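Local structure of flagellar biosynthesis protein FlhF (Bacillus subtilis, 2PX0) at residues A[100-104]-A[214-218]; A[253-259]-A[290-296]. The protein binds GTP as a homodimeric GTPase of the signal-recognition-particle family and is needed for building the bacterial flagellum. One frame throughout, in Å; residues are numbered along the deposited sequence.

Contact 1: A[100-104]-A[214-218]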
ATOM      1  N   GLN A 100     -22.342  -4.064   4.207  1.00 55.87           N
ATOM      2  CA  GLN A 100     -22.830  -2.949   5.020  1.00 56.87           C
ATOM      3  C   GLN A 100     -23.346  -3.224   6.437  1.00 57.51           C
ATOM      4  O   GLN A 100     -24.365  -2.671   6.865  1.00 58.12           O
ATOM      5  CB  GLN A 100     -23.901  -2.187   4.237  1.00 55.20           C
ATOM      6  CG  GLN A 100     -23.342  -1.437   3.063  1.00 54.53           C
ATOM      7  CD  GLN A 100     -24.416  -0.773   2.238  1.00 55.32           C
ATOM      8  OE1 GLN A 100     -25.205  -1.452   1.582  1.00 54.07           O
ATOM      9  NE2 GLN A 100     -24.456   0.564   2.262  1.00 55.73           N
ATOM     10  N   GLU A 101     -22.638  -4.066   7.170  1.00 57.54           N
ATOM     11  CA  GLU A 101     -23.017  -4.349   8.540  1.00 58.09           C
ATOM     12  C   GLU A 101     -22.661  -3.078   9.307  1.00 57.97           C
ATOM     13  O   GLU A 101     -21.493  -2.752   9.457  1.00 59.24           O
ATOM     14  CB  GLU A 101     -22.186  -5.523   9.054  1.00 59.68           C
ATOM     15  CG  GLU A 101     -22.551  -6.046  10.427  1.00 61.90           C
ATOM     16  CD  GLU A 101     -21.574  -7.114  10.906  1.00 64.65           C
ATOM     17  OE1 GLU A 101     -20.481  -6.750  11.405  1.00 66.33           O
ATOM     18  OE2 GLU A 101     -21.892  -8.320  10.767  1.00 64.42           O
ATOM     19  N   PRO A 102     -23.659  -2.330   9.787  1.00 58.95           N
ATOM     20  CA  PRO A 102     -23.380  -1.098  10.534  1.00 60.19           C
ATOM     21  C   PRO A 102     -22.659  -1.362  11.846  1.00 62.16           C
ATOM     22  O   PRO A 102     -22.529  -2.505  12.282  1.00 64.85           O
ATOM     23  CB  PRO A 102     -24.766  -0.532  10.779  1.00 59.64           C
ATOM     24  CG  PRO A 102     -25.573  -1.763  10.986  1.00 58.92           C
ATOM     25  CD  PRO A 102     -25.095  -2.639   9.826  1.00 60.76           C
ATOM     26  N   ILE A 103     -22.193  -0.298  12.482  1.00 63.77           N
ATOM     27  CA  ILE A 103     -21.508  -0.437  13.759  1.00 65.94           C
ATOM     28  C   ILE A 103     -22.534  -0.581  14.888  1.00 67.81           C
ATOM     29  O   ILE A 103     -23.355   0.313  15.107  1.00 66.82           O
ATOM     30  CB  ILE A 103     -20.586   0.776  14.016  1.00 64.36           C
ATOM     31  CG1 ILE A 103     -19.240   0.530  13.329  1.00 62.51           C
ATOM     32  CG2 ILE A 103     -20.410   1.013  15.510  1.00 64.86           C
ATOM     33  CD1 ILE A 103     -18.216   1.596  13.592  1.00 63.82           C
ATOM     34  N   HIS A 104     -22.485  -1.716  15.586  1.00 70.91           N
ATOM     35  CA  HIS A 104     -23.401  -2.003  16.692  1.00 73.39           C
ATOM     36  C   HIS A 104     -22.678  -2.302  18.001  1.00 72.08           C
ATOM     37  O   HIS A 104     -22.836  -1.583  18.983  1.00 71.51           O
ATOM     38  CB  HIS A 104     -24.285  -3.205  16.358  1.00 78.45           C
ATOM     39  CG  HIS A 104     -25.392  -2.897  15.400  1.00 85.15           C
ATOM     40  ND1 HIS A 104     -26.337  -1.922  15.645  1.00 87.54           N
ATOM     41  CD2 HIS A 104     -25.719  -3.449  14.208  1.00 88.35           C
ATOM     42  CE1 HIS A 104     -27.199  -1.888  14.645  1.00 89.66           C
ATOM     43  NE2 HIS A 104     -26.847  -2.805  13.759  1.00 90.88           N
ATOM     44  N   ILE A 214     -17.353  -8.136  20.633  1.00 68.44           N
ATOM     45  CA  ILE A 214     -16.533  -7.533  19.584  1.00 66.02           C
ATOM     46  C   ILE A 214     -17.078  -7.624  18.152  1.00 65.41           C
ATOM     47  O   ILE A 214     -17.826  -8.538  17.813  1.00 66.32           O
ATOM     48  CB  ILE A 214     -15.104  -8.123  19.624  1.00 63.74           C
ATOM     49  CG1 ILE A 214     -14.386  -7.625  20.877  1.00 63.07           C
ATOM     50  CG2 ILE A 214     -14.326  -7.725  18.392  1.00 62.78           C
ATOM     51  CD1 ILE A 214     -12.925  -8.053  20.958  1.00 63.82           C
ATOM     52  N   GLN A 215     -16.685  -6.657  17.321  1.00 64.49           N
ATOM     53  CA  GLN A 215     -17.087  -6.575  15.911  1.00 63.15           C
ATOM     54  C   GLN A 215     -15.850  -6.138  15.098  1.00 62.48           C
ATOM     55  O   GLN A 215     -15.700  -4.955  14.782  1.00 63.56           O
ATOM     56  CB  GLN A 215     -18.217  -5.542  15.763  1.00 61.74           C
ATOM     57  CG  GLN A 215     -18.861  -5.459  14.382  1.00 59.84           C
ATOM     58  CD  GLN A 215     -19.996  -4.448  14.341  1.00 60.11           C
ATOM     59  OE1 GLN A 215     -20.888  -4.470  15.190  1.00 61.09           O
ATOM     60  NE2 GLN A 215     -19.975  -3.566  13.349  1.00 59.04           N
ATOM     61  N   SER A 216     -14.982  -7.095  14.761  1.00 60.50           N
ATOM     62  CA  SER A 216     -13.737  -6.829  14.031  1.00 58.54           C
ATOM     63  C   SER A 216     -13.849  -6.474  12.548  1.00 55.09           C
ATOM     64  O   SER A 216     -14.783  -6.891  11.861  1.00 53.06           O
ATOM     65  CB  SER A 216     -12.791  -8.017  14.185  1.00 62.39           C
ATOM     66  OG  SER A 216     -13.389  -9.206  13.685  1.00 67.98           O
ATOM     67  N   PHE A 217     -12.856  -5.725  12.065  1.00 51.41           N
ATOM     68  CA  PHE A 217     -12.815  -5.246  10.682  1.00 48.64           C
ATOM     69  C   PHE A 217     -11.429  -5.371  10.057  1.00 46.80           C
ATOM     70  O   PHE A 217     -10.512  -4.656  10.457  1.00 46.74           O
ATOM     71  CB  PHE A 217     -13.220  -3.776  10.654  1.00 47.89           C
ATOM     72  CG  PHE A 217     -14.671  -3.538  10.953  1.00 45.13           C
ATOM     73  CD1 PHE A 217     -15.625  -3.658   9.947  1.00 43.04           C
ATOM     74  CD2 PHE A 217     -15.080  -3.207  12.243  1.00 42.77           C
ATOM     75  CE1 PHE A 217     -16.956  -3.452  10.218  1.00 43.13           C
ATOM     76  CE2 PHE A 217     -16.405  -2.998  12.530  1.00 41.98           C
ATOM     77  CZ  PHE A 217     -17.353  -3.121  11.512  1.00 45.79           C
ATOM     78  N   LEU A 218     -11.284  -6.245   9.062  1.00 42.78           N
ATOM     79  CA  LEU A 218      -9.993  -6.442   8.419  1.00 39.48           C
ATOM     80  C   LEU A 218      -9.693  -5.313   7.434  1.00 39.43           C
ATOM     81  O   LEU A 218     -10.377  -5.154   6.426  1.00 40.68           O
ATOM     82  CB  LEU A 218      -9.964  -7.797   7.717  1.00 37.20           C
ATOM     83  CG  LEU A 218      -8.691  -8.125   6.924  1.00 39.36           C
ATOM     84  CD1 LEU A 218      -7.465  -8.164   7.828  1.00 37.49           C
ATOM     85  CD2 LEU A 218      -8.869  -9.459   6.248  1.00 40.63           C
TER
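Segment 100-104 belongs to the loop that leads from helix 81-90 into strand 107-112, and it lies beside strand 214-221 at Gln215 and Phe217 with few but well-directed contacts. Glu101 comes first: its extended side chain reaches the strand, OE1 lying 3.6 Å from CG of Gln215, a contact with the aliphatic part of that glutamine. Pro102 turns its ring away and takes part through its carbonyl, which accepts a hydrogen bond from the Gln215 side chain (NE2 to Pro102 O, 3.0 Å). Ile103 lies off the edge of the same amide, with its CA 3.5 Å from Gln215 NE2, and its CG1 approaches the tip of the Phe217 ring at 4.5 Å from CZ; its side chain also packs on His185 and Phe187 of strand 185-189. At His104 the backbone N donates to Gln215 OE1 over 3.2 Å. The Gln215 amide therefore straddles Ile103, giving its NH2 group to the carbonyl before it and its oxygen to the NH after it, so that a side chain of one strand serves the backbone of a neighbouring loop. OE1 also accepts from Ser105 N, and the backbone of Gln215 itself pairs with Tyr107. This is the entry to the first strand of the parallel sheet of the P-loop GTPase fold, where the incoming chain is fastened beside the adjacent central strand.

Contact 2: A[253-259]-A[290-296]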
ATOM      1  N   THR A 253      -6.503   2.635  -9.489  1.00 42.95           N
ATOM      2  CA  THR A 253      -6.951   2.841 -10.869  1.00 41.64           C
ATOM      3  C   THR A 253      -8.126   1.965 -11.236  1.00 40.66           C
ATOM      4  O   THR A 253      -9.004   2.378 -11.980  1.00 43.13           O
ATOM      5  CB  THR A 253      -5.828   2.514 -11.875  1.00 42.30           C
ATOM      6  OG1 THR A 253      -4.774   3.469 -11.742  1.00 42.87           O
ATOM      7  CG2 THR A 253      -6.362   2.546 -13.296  1.00 45.23           C
ATOM      8  N   SER A 254      -8.108   0.734 -10.746  1.00 38.17           N
ATOM      9  CA  SER A 254      -9.164  -0.224 -11.010  1.00 36.59           C
ATOM     10  C   SER A 254      -9.542  -0.865  -9.677  1.00 37.23           C
ATOM     11  O   SER A 254      -8.836  -0.719  -8.687  1.00 39.77           O
ATOM     12  CB  SER A 254      -8.669  -1.281 -11.997  1.00 37.19           C
ATOM     13  OG  SER A 254      -9.461  -2.456 -11.943  1.00 40.48           O
ATOM     14  N   LEU A 255     -10.664  -1.565  -9.637  1.00 35.84           N
ATOM     15  CA  LEU A 255     -11.098  -2.193  -8.414  1.00 31.93           C
ATOM     16  C   LEU A 255     -11.211  -3.695  -8.612  1.00 32.47           C
ATOM     17  O   LEU A 255     -11.719  -4.422  -7.750  1.00 31.93           O
ATOM     18  CB  LEU A 255     -12.427  -1.586  -7.986  1.00 29.90           C
ATOM     19  CG  LEU A 255     -12.305  -0.266  -7.219  1.00 28.39           C
ATOM     20  CD1 LEU A 255     -13.647   0.412  -7.118  1.00 29.96           C
ATOM     21  CD2 LEU A 255     -11.774  -0.547  -5.827  1.00 29.15           C
ATOM     22  N   GLY A 256     -10.715  -4.162  -9.751  1.00 33.13           N
ATOM     23  CA  GLY A 256     -10.765  -5.585 -10.032  1.00 35.68           C
ATOM     24  C   GLY A 256     -10.226  -6.425  -8.881  1.00 37.60           C
ATOM     25  O   GLY A 256     -10.902  -7.342  -8.403  1.00 38.16           O
ATOM     26  N   SER A 257      -9.014  -6.109  -8.425  1.00 37.31           N
ATOM     27  CA  SER A 257      -8.400  -6.851  -7.338  1.00 36.42           C
ATOM     28  C   SER A 257      -9.316  -6.960  -6.113  1.00 38.69           C
ATOM     29  O   SER A 257      -9.408  -8.022  -5.474  1.00 38.01           O
ATOM     30  CB  SER A 257      -7.072  -6.200  -6.951  1.00 34.16           C
ATOM     31  OG  SER A 257      -7.208  -4.810  -6.745  1.00 30.18           O
ATOM     32  N   VAL A 258     -10.000  -5.867  -5.782  1.00 37.33           N
ATOM     33  CA  VAL A 258     -10.884  -5.881  -4.624  1.00 37.71           C
ATOM     34  C   VAL A 258     -12.058  -6.830  -4.904  1.00 39.23           C
ATOM     35  O   VAL A 258     -12.580  -7.482  -3.999  1.00 39.76           O
ATOM     36  CB  VAL A 258     -11.383  -4.445  -4.289  1.00 36.07           C
ATOM     37  CG1 VAL A 258     -12.105  -4.433  -2.956  1.00 31.67           C
ATOM     38  CG2 VAL A 258     -10.202  -3.500  -4.240  1.00 33.60           C
ATOM     39  N   PHE A 259     -12.472  -6.911  -6.162  1.00 39.99           N
ATOM     40  CA  PHE A 259     -13.546  -7.824  -6.536  1.00 41.27           C
ATOM     41  C   PHE A 259     -13.006  -9.246  -6.372  1.00 40.74           C
ATOM     42  O   PHE A 259     -13.559 -10.064  -5.626  1.00 38.70           O
ATOM     43  CB  PHE A 259     -13.957  -7.581  -7.987  1.00 42.79           C
ATOM     44  CG  PHE A 259     -15.033  -8.500  -8.474  1.00 42.77           C
ATOM     45  CD1 PHE A 259     -14.715  -9.747  -8.980  1.00 42.93           C
ATOM     46  CD2 PHE A 259     -16.365  -8.116  -8.431  1.00 43.24           C
ATOM     47  CE1 PHE A 259     -15.707 -10.607  -9.445  1.00 44.02           C
ATOM     48  CE2 PHE A 259     -17.362  -8.965  -8.892  1.00 45.29           C
ATOM     49  CZ  PHE A 259     -17.034 -10.215  -9.401  1.00 43.56           C
ATOM     50  N   PHE A 290     -20.897  -1.583  -5.639  1.00 50.62           N
ATOM     51  CA  PHE A 290     -19.471  -1.783  -5.845  1.00 48.83           C
ATOM     52  C   PHE A 290     -19.186  -2.112  -7.292  1.00 47.81           C
ATOM     53  O   PHE A 290     -18.202  -1.648  -7.861  1.00 48.55           O
ATOM     54  CB  PHE A 290     -18.964  -2.937  -4.992  1.00 48.70           C
ATOM     55  CG  PHE A 290     -17.516  -3.239  -5.202  1.00 46.76           C
ATOM     56  CD1 PHE A 290     -16.535  -2.397  -4.691  1.00 46.53           C
ATOM     57  CD2 PHE A 290     -17.129  -4.341  -5.944  1.00 46.38           C
ATOM     58  CE1 PHE A 290     -15.195  -2.652  -4.921  1.00 47.17           C
ATOM     59  CE2 PHE A 290     -15.784  -4.609  -6.182  1.00 46.26           C
ATOM     60  CZ  PHE A 290     -14.817  -3.765  -5.674  1.00 46.68           C
ATOM     61  N   VAL A 291     -20.048  -2.927  -7.880  1.00 46.67           N
ATOM     62  CA  VAL A 291     -19.871  -3.327  -9.263  1.00 46.75           C
ATOM     63  C   VAL A 291     -20.006  -2.126 -10.180  1.00 48.02           C
ATOM     64  O   VAL A 291     -19.298  -2.023 -11.180  1.00 50.45           O
ATOM     65  CB  VAL A 291     -20.906  -4.410  -9.684  1.00 46.88           C
ATOM     66  CG1 VAL A 291     -20.718  -4.755 -11.151  1.00 47.09           C
ATOM     67  CG2 VAL A 291     -20.760  -5.674  -8.822  1.00 42.45           C
ATOM     68  N   ARG A 292     -20.912  -1.211  -9.851  1.00 50.58           N
ATOM     69  CA  ARG A 292     -21.096  -0.029 -10.690  1.00 51.98           C
ATOM     70  C   ARG A 292     -19.809   0.781 -10.728  1.00 52.38           C
ATOM     71  O   ARG A 292     -19.645   1.658 -11.568  1.00 53.80           O
ATOM     72  CB  ARG A 292     -22.247   0.847 -10.176  1.00 52.68           C
ATOM     73  CG  ARG A 292     -23.650   0.325 -10.477  1.00 54.75           C
ATOM     74  CD  ARG A 292     -24.704   1.418 -10.238  1.00 59.67           C
ATOM     75  NE  ARG A 292     -26.075   0.907 -10.172  1.00 62.86           N
ATOM     76  CZ  ARG A 292     -26.741   0.372 -11.196  1.00 64.27           C
ATOM     77  NH1 ARG A 292     -26.174   0.269 -12.394  1.00 65.48           N
ATOM     78  NH2 ARG A 292     -27.982  -0.074 -11.019  1.00 63.30           N
ATOM     79  N   MET A 293     -18.895   0.479  -9.813  1.00 53.42           N
ATOM     80  CA  MET A 293     -17.614   1.172  -9.747  1.00 53.43           C
ATOM     81  C   MET A 293     -16.536   0.458 -10.567  1.00 55.53           C
ATOM     82  O   MET A 293     -15.528   1.056 -10.943  1.00 53.24           O
ATOM     83  CB  MET A 293     -17.172   1.293  -8.299  1.00 51.68           C
ATOM     84  CG  MET A 293     -18.098   2.133  -7.481  1.00 48.78           C
ATOM     85  SD  MET A 293     -17.297   2.624  -5.969  1.00 50.77           S
ATOM     86  CE  MET A 293     -18.413   1.964  -4.770  1.00 50.25           C
ATOM     87  N   LEU A 294     -16.752  -0.826 -10.827  1.00 58.93           N
ATOM     88  CA  LEU A 294     -15.831  -1.606 -11.631  1.00 63.25           C
ATOM     89  C   LEU A 294     -16.032  -1.244 -13.096  1.00 68.50           C
ATOM     90  O   LEU A 294     -15.070  -0.955 -13.813  1.00 71.02           O
ATOM     91  CB  LEU A 294     -16.102  -3.091 -11.468  1.00 61.36           C
ATOM     92  CG  LEU A 294     -15.561  -3.771 -10.227  1.00 61.00           C
ATOM     93  CD1 LEU A 294     -15.959  -5.232 -10.248  1.00 60.88           C
ATOM     94  CD2 LEU A 294     -14.061  -3.628 -10.199  1.00 61.29           C
ATOM     95  N   CYS A 295     -17.288  -1.265 -13.542  1.00 72.47           N
ATOM     96  CA  CYS A 295     -17.609  -0.957 -14.937  1.00 77.45           C
ATOM     97  C   CYS A 295     -17.542   0.524 -15.292  1.00 80.81           C
ATOM     98  O   CYS A 295     -18.311   1.002 -16.134  1.00 80.65           O
ATOM     99  CB  CYS A 295     -18.989  -1.490 -15.271  1.00 76.39           C
ATOM    100  SG  CYS A 295     -19.100  -3.212 -14.895  1.00 77.77           S
ATOM    101  N   ARG A 296     -16.624   1.241 -14.650  1.00 84.32           N
ATOM    102  CA  ARG A 296     -16.457   2.657 -14.915  1.00 86.99           C
ATOM    103  C   ARG A 296     -17.787   3.401 -14.839  1.00 87.71           C
ATOM    104  O   ARG A 296     -18.273   3.852 -15.901  1.00 88.59           O
ATOM    105  CB  ARG A 296     -15.827   2.829 -16.294  1.00 90.44           C
ATOM    106  CG  ARG A 296     -14.530   2.057 -16.436  1.00 94.27           C
ATOM    107  CD  ARG A 296     -13.587   2.431 -15.309  1.00 96.83           C
ATOM    108  NE  ARG A 296     -12.285   1.797 -15.451  1.00100.24           N
ATOM    109  CZ  ARG A 296     -11.233   2.102 -14.699  1.00102.29           C
ATOM    110  NH1 ARG A 296     -11.339   3.032 -13.754  1.00102.91           N
ATOM    111  NH2 ARG A 296     -10.074   1.486 -14.893  1.00102.49           N
ATOM    112  OXT ARG A 296     -18.331   3.514 -13.717  1.00 87.10           O
TER
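The C-terminal arginine reaches back to the loop before helix 256-263, closing a contact between two helices of the SRP-type GTPase domain. Arg296 NH1 donates to the carbonyl O of Thr253 over 3.0 Å, and Arg296 NH2 adds a weak bond to the same O at 3.2 Å, so both ends of the guanidinium converge on one acceptor; this terminal residue is poorly ordered. Next to it, Ser254 OG accepts from Gly256 N at 3.0 Å, an ST turn that shapes the chain at the helix start, with Leu255 in the N-cap position. Ser257, in the first turn of helix 256-263, hydrogen-bonds through OG to Lys225 NZ of the second subunit.

Around these polar links the interface is apolar. From the N-cap position Leu255 turns its side chain toward helix 287-294, its CD1 3.8 Å from Met293 CB and its CB 4.0 Å from Phe290 CZ. The ring of Phe290 lies against the first turn of helix 256-263, CZ 3.8 Å from Val258 CB and CE2 3.9 Å from Phe259 CB, with Phe259 CB at the ring edge. Phe259 also packs against Leu89, which brings helix 81-90 against the pair. Leu294 brings its two methyls to different neighbours: CD1 lies 3.4 Å from Phe259 CD2, and CD2 is 3.4 Å from Leu255 CB.

Overall arrangement
The two contacts lie in series along the chain, their centres 23 Å apart, and do not touch. Contact 1 is partly buried and joins a loop to a central strand of the sheet; contact 2 is largely buried, joins two helices and includes the C-terminus. The paired elements differ, but the loop of contact 1 follows helix 81-90, the same helix that packs on Phe259 of contact 2. In contact 1 a side-chain amide supplies both hydrogen bonds and apolar packing is slight, whereas contact 2 covers about twice the surface, chiefly between aliphatic and aromatic side chains, with an exposed C-terminal arginine supplying its hydrogen bonds. Contact 2 also lies beside the second subunit, while contact 1 is untouched by it.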